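PDB 2Z1Q: acyl-CoA dehydrogenase from Thermus thermophilus, which probably uses bound FAD to oxidise saturated acyl-CoA thioesters to their 2,3-dehydroacyl-CoA counterparts, passing the electrons to an acceptor. Local coordinates for residues 456-468 against 521-533. Numbering follows the deposited sequence.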
# COMPACT_ATOMS: atom_id res chain seq x y z
N LEU B 456 8.28 -16.77 22.49
CA LEU B 456 9.21 -15.91 21.77
C LEU B 456 9.06 -14.47 22.23
O LEU B 456 10.04 -13.79 22.55
CB LEU B 456 8.99 -16.00 20.25
CG LEU B 456 9.92 -15.16 19.36
CD1 LEU B 456 11.36 -15.64 19.51
CD2 LEU B 456 9.48 -15.26 17.91
N ALA B 457 7.81 -14.00 22.26
CA ALA B 457 7.49 -12.65 22.69
C ALA B 457 8.03 -12.42 24.09
O ALA B 457 8.72 -11.44 24.36
CB ALA B 457 5.98 -12.44 22.68
N LEU B 458 7.70 -13.34 25.00
CA LEU B 458 8.16 -13.24 26.38
C LEU B 458 9.68 -13.17 26.47
O LEU B 458 10.23 -12.42 27.27
CB LEU B 458 7.65 -14.42 27.20
CG LEU B 458 6.17 -14.36 27.58
CD1 LEU B 458 5.64 -15.74 27.98
CD2 LEU B 458 6.01 -13.37 28.72
N MET B 459 10.36 -13.97 25.66
CA MET B 459 11.81 -13.99 25.69
C MET B 459 12.39 -12.63 25.31
O MET B 459 13.25 -12.09 26.01
CB MET B 459 12.35 -15.05 24.74
CG MET B 459 13.81 -15.39 24.98
SD MET B 459 14.63 -15.88 23.46
CE MET B 459 13.93 -17.50 23.17
N VAL B 460 11.92 -12.08 24.20
CA VAL B 460 12.42 -10.79 23.75
C VAL B 460 12.03 -9.68 24.70
O VAL B 460 12.85 -8.83 25.06
CB VAL B 460 11.88 -10.46 22.36
CG1 VAL B 460 12.38 -9.08 21.94
CG2 VAL B 460 12.32 -11.52 21.38
N ALA B 461 10.77 -9.69 25.12
CA ALA B 461 10.25 -8.68 26.03
C ALA B 461 11.07 -8.67 27.33
O ALA B 461 11.42 -7.60 27.85
CB ALA B 461 8.79 -8.96 26.33
N GLY B 462 11.37 -9.87 27.84
CA GLY B 462 12.14 -9.98 29.06
C GLY B 462 13.53 -9.40 28.92
O GLY B 462 13.97 -8.60 29.74
N LEU B 463 14.23 -9.81 27.86
CA LEU B 463 15.59 -9.34 27.60
C LEU B 463 15.61 -7.82 27.47
O LEU B 463 16.58 -7.17 27.86
CB LEU B 463 16.14 -9.99 26.33
CG LEU B 463 16.42 -11.50 26.43
CD1 LEU B 463 16.73 -12.08 25.06
CD2 LEU B 463 17.59 -11.73 27.38
N ALA B 464 14.54 -7.26 26.92
CA ALA B 464 14.45 -5.82 26.76
C ALA B 464 14.38 -5.16 28.13
O ALA B 464 15.04 -4.15 28.38
CB ALA B 464 13.23 -5.46 25.93
N VAL B 465 13.58 -5.74 29.02
CA VAL B 465 13.43 -5.19 30.36
C VAL B 465 14.71 -5.35 31.19
O VAL B 465 15.15 -4.40 31.85
CB VAL B 465 12.25 -5.87 31.12
CG1 VAL B 465 12.20 -5.39 32.56
CG2 VAL B 465 10.94 -5.54 30.42
N GLN B 466 15.32 -6.53 31.13
CA GLN B 466 16.53 -6.79 31.90
C GLN B 466 17.76 -6.15 31.26
O GLN B 466 18.88 -6.65 31.40
CB GLN B 466 16.76 -8.30 32.06
CG GLN B 466 17.03 -9.05 30.77
CD GLN B 466 17.08 -10.56 30.95
OE1 GLN B 466 16.06 -11.20 31.22
NE2 GLN B 466 18.27 -11.14 30.81
N LYS B 467 17.54 -5.05 30.56
CA LYS B 467 18.63 -4.34 29.92
C LYS B 467 18.42 -2.84 29.98
O LYS B 467 19.31 -2.09 30.38
CB LYS B 467 18.78 -4.75 28.46
CG LYS B 467 19.90 -3.99 27.76
CD LYS B 467 20.19 -4.57 26.39
CE LYS B 467 21.46 -3.97 25.80
NZ LYS B 467 21.35 -2.50 25.61
N TYR B 468 17.24 -2.40 29.57
CA TYR B 468 16.93 -0.98 29.57
C TYR B 468 16.05 -0.60 30.75
O TYR B 468 15.94 0.57 31.10
CB TYR B 468 16.24 -0.59 28.26
CG TYR B 468 17.10 -0.74 27.03
CD1 TYR B 468 17.15 -1.93 26.31
CD2 TYR B 468 17.89 0.32 26.59
CE1 TYR B 468 17.95 -2.06 25.18
CE2 TYR B 468 18.70 0.20 25.47
CZ TYR B 468 18.73 -0.99 24.77
OH TYR B 468 19.56 -1.10 23.67
N ALA B 521 7.96 -14.01 12.63
CA ALA B 521 8.39 -14.04 14.03
C ALA B 521 9.90 -14.21 14.11
O ALA B 521 10.57 -13.49 14.85
CB ALA B 521 7.70 -15.19 14.77
N GLN B 522 10.45 -15.15 13.34
CA GLN B 522 11.89 -15.36 13.38
C GLN B 522 12.63 -14.12 12.91
O GLN B 522 13.50 -13.62 13.61
CB GLN B 522 12.29 -16.57 12.51
CG GLN B 522 13.76 -16.95 12.65
CD GLN B 522 14.10 -18.33 12.12
OE1 GLN B 522 13.63 -19.34 12.64
NE2 GLN B 522 14.91 -18.38 11.07
N ALA B 523 12.26 -13.61 11.73
CA ALA B 523 12.88 -12.41 11.18
C ALA B 523 12.77 -11.23 12.14
O ALA B 523 13.76 -10.57 12.43
CB ALA B 523 12.26 -12.07 9.82
N GLY B 524 11.58 -10.97 12.66
CA GLY B 524 11.42 -9.85 13.58
C GLY B 524 12.22 -9.98 14.87
O GLY B 524 12.90 -9.02 15.29
N ALA B 525 12.14 -11.14 15.52
CA ALA B 525 12.89 -11.35 16.77
C ALA B 525 14.38 -11.17 16.49
O ALA B 525 15.09 -10.49 17.23
CB ALA B 525 12.60 -12.76 17.34
N LEU B 526 14.85 -11.77 15.41
CA LEU B 526 16.26 -11.67 15.07
C LEU B 526 16.70 -10.30 14.59
O LEU B 526 17.89 -10.02 14.53
CB LEU B 526 16.63 -12.72 14.02
CG LEU B 526 16.47 -14.17 14.49
CD1 LEU B 526 16.63 -15.12 13.30
CD2 LEU B 526 17.49 -14.46 15.58
N SER B 527 15.74 -9.44 14.24
CA SER B 527 16.09 -8.11 13.76
C SER B 527 16.21 -7.12 14.91
O SER B 527 16.71 -6.01 14.72
CB SER B 527 15.04 -7.61 12.75
OG SER B 527 13.80 -7.34 13.38
N VAL B 528 15.77 -7.52 16.10
CA VAL B 528 15.86 -6.64 17.27
C VAL B 528 16.63 -7.26 18.43
O VAL B 528 16.83 -6.61 19.45
CB VAL B 528 14.46 -6.21 17.78
CG1 VAL B 528 13.73 -5.42 16.70
CG2 VAL B 528 13.65 -7.42 18.21
N LEU B 529 17.08 -8.50 18.27
CA LEU B 529 17.81 -9.17 19.32
C LEU B 529 19.25 -8.67 19.49
O LEU B 529 19.72 -8.48 20.61
CB LEU B 529 17.78 -10.68 19.08
CG LEU B 529 17.05 -11.53 20.13
CD1 LEU B 529 16.10 -10.70 21.00
CD2 LEU B 529 16.29 -12.62 19.40
N PRO B 530 19.97 -8.46 18.37
CA PRO B 530 21.35 -7.97 18.44
C PRO B 530 21.40 -6.66 19.24
O PRO B 530 22.48 -6.23 19.68
CB PRO B 530 21.71 -7.76 16.97
CG PRO B 530 20.89 -8.80 16.26
CD PRO B 530 19.56 -8.71 16.98
N ARG B 531 20.24 -6.04 19.44
CA ARG B 531 20.13 -4.78 20.18
C ARG B 531 20.09 -5.02 21.69
O ARG B 531 20.41 -4.12 22.49
CB ARG B 531 18.87 -4.02 19.75
CG ARG B 531 18.63 -2.70 20.47
CD ARG B 531 19.56 -1.59 20.01
NE ARG B 531 19.14 -0.30 20.54
CZ ARG B 531 19.59 0.88 20.12
NH1 ARG B 531 20.49 0.96 19.14
NH2 ARG B 531 19.12 2.00 20.66
N LEU B 532 19.70 -6.23 22.08
CA LEU B 532 19.58 -6.62 23.48
C LEU B 532 20.72 -7.52 23.99
O LEU B 532 21.05 -7.48 25.17
CB LEU B 532 18.25 -7.35 23.68
CG LEU B 532 17.03 -6.65 23.07
CD1 LEU B 532 15.77 -7.46 23.32
CD2 LEU B 532 16.90 -5.27 23.67
N VAL B 533 21.30 -8.31 23.10
CA VAL B 533 22.38 -9.22 23.49
C VAL B 533 23.58 -9.17 22.56
O VAL B 533 23.45 -8.81 21.39
CB VAL B 533 21.88 -10.69 23.56
CG1 VAL B 533 20.99 -10.89 24.78
CG2 VAL B 533 21.12 -11.04 22.29
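Within the all-helical C-terminal region of this acyl-CoA dehydrogenase, helices 445-468 and 505-528 run nearly parallel, 10° between the axes of their short segments, with helix 476-502 linking them. L456 opens the contact: CD2 lies 3.6 Å from A521 CB and CD1 3.8 Å from A525 CB. The two alanines, one turn apart, are small enough to admit the forked leucine end. Replacing L456 with an alanine would probably leave a gap beside the CB atoms of A521 and A525 and weaken the packing at this end. The segment axes come no nearer than 11.0 Å, and V460, L529 and L532 supply the next contacts. V460, with CG1 anti to its backbone N (chi1 178°), turns both branches to use: CG2 meets L529 CD1 at 3.9 Å, while CG1 packs against L532 CD1. V482 of helix 476-502 also touches V460, so a compact branched residue suits this place.

L532 lays its side chain against helix 445-468. Its CD1 sits 3.9 Å from L463 CB and also near the backbone of A464, where a methyl side chain leaves room for it. Its CD2 approaches the edge of the Y468 ring, 3.7 Å from CE1. The long chain of K467 passes CD 3.3 Å from L532 O and bends at chi4 (-61°), its exposed position suiting a charged amino end. R531 NE forms a salt bridge with E475 OE2, although R561 of the second subunit brings a like charge close to NH2. Beside it, the Y468 hydroxyl gives a weak hydrogen bond, OH to R531 O, at 3.4 Å.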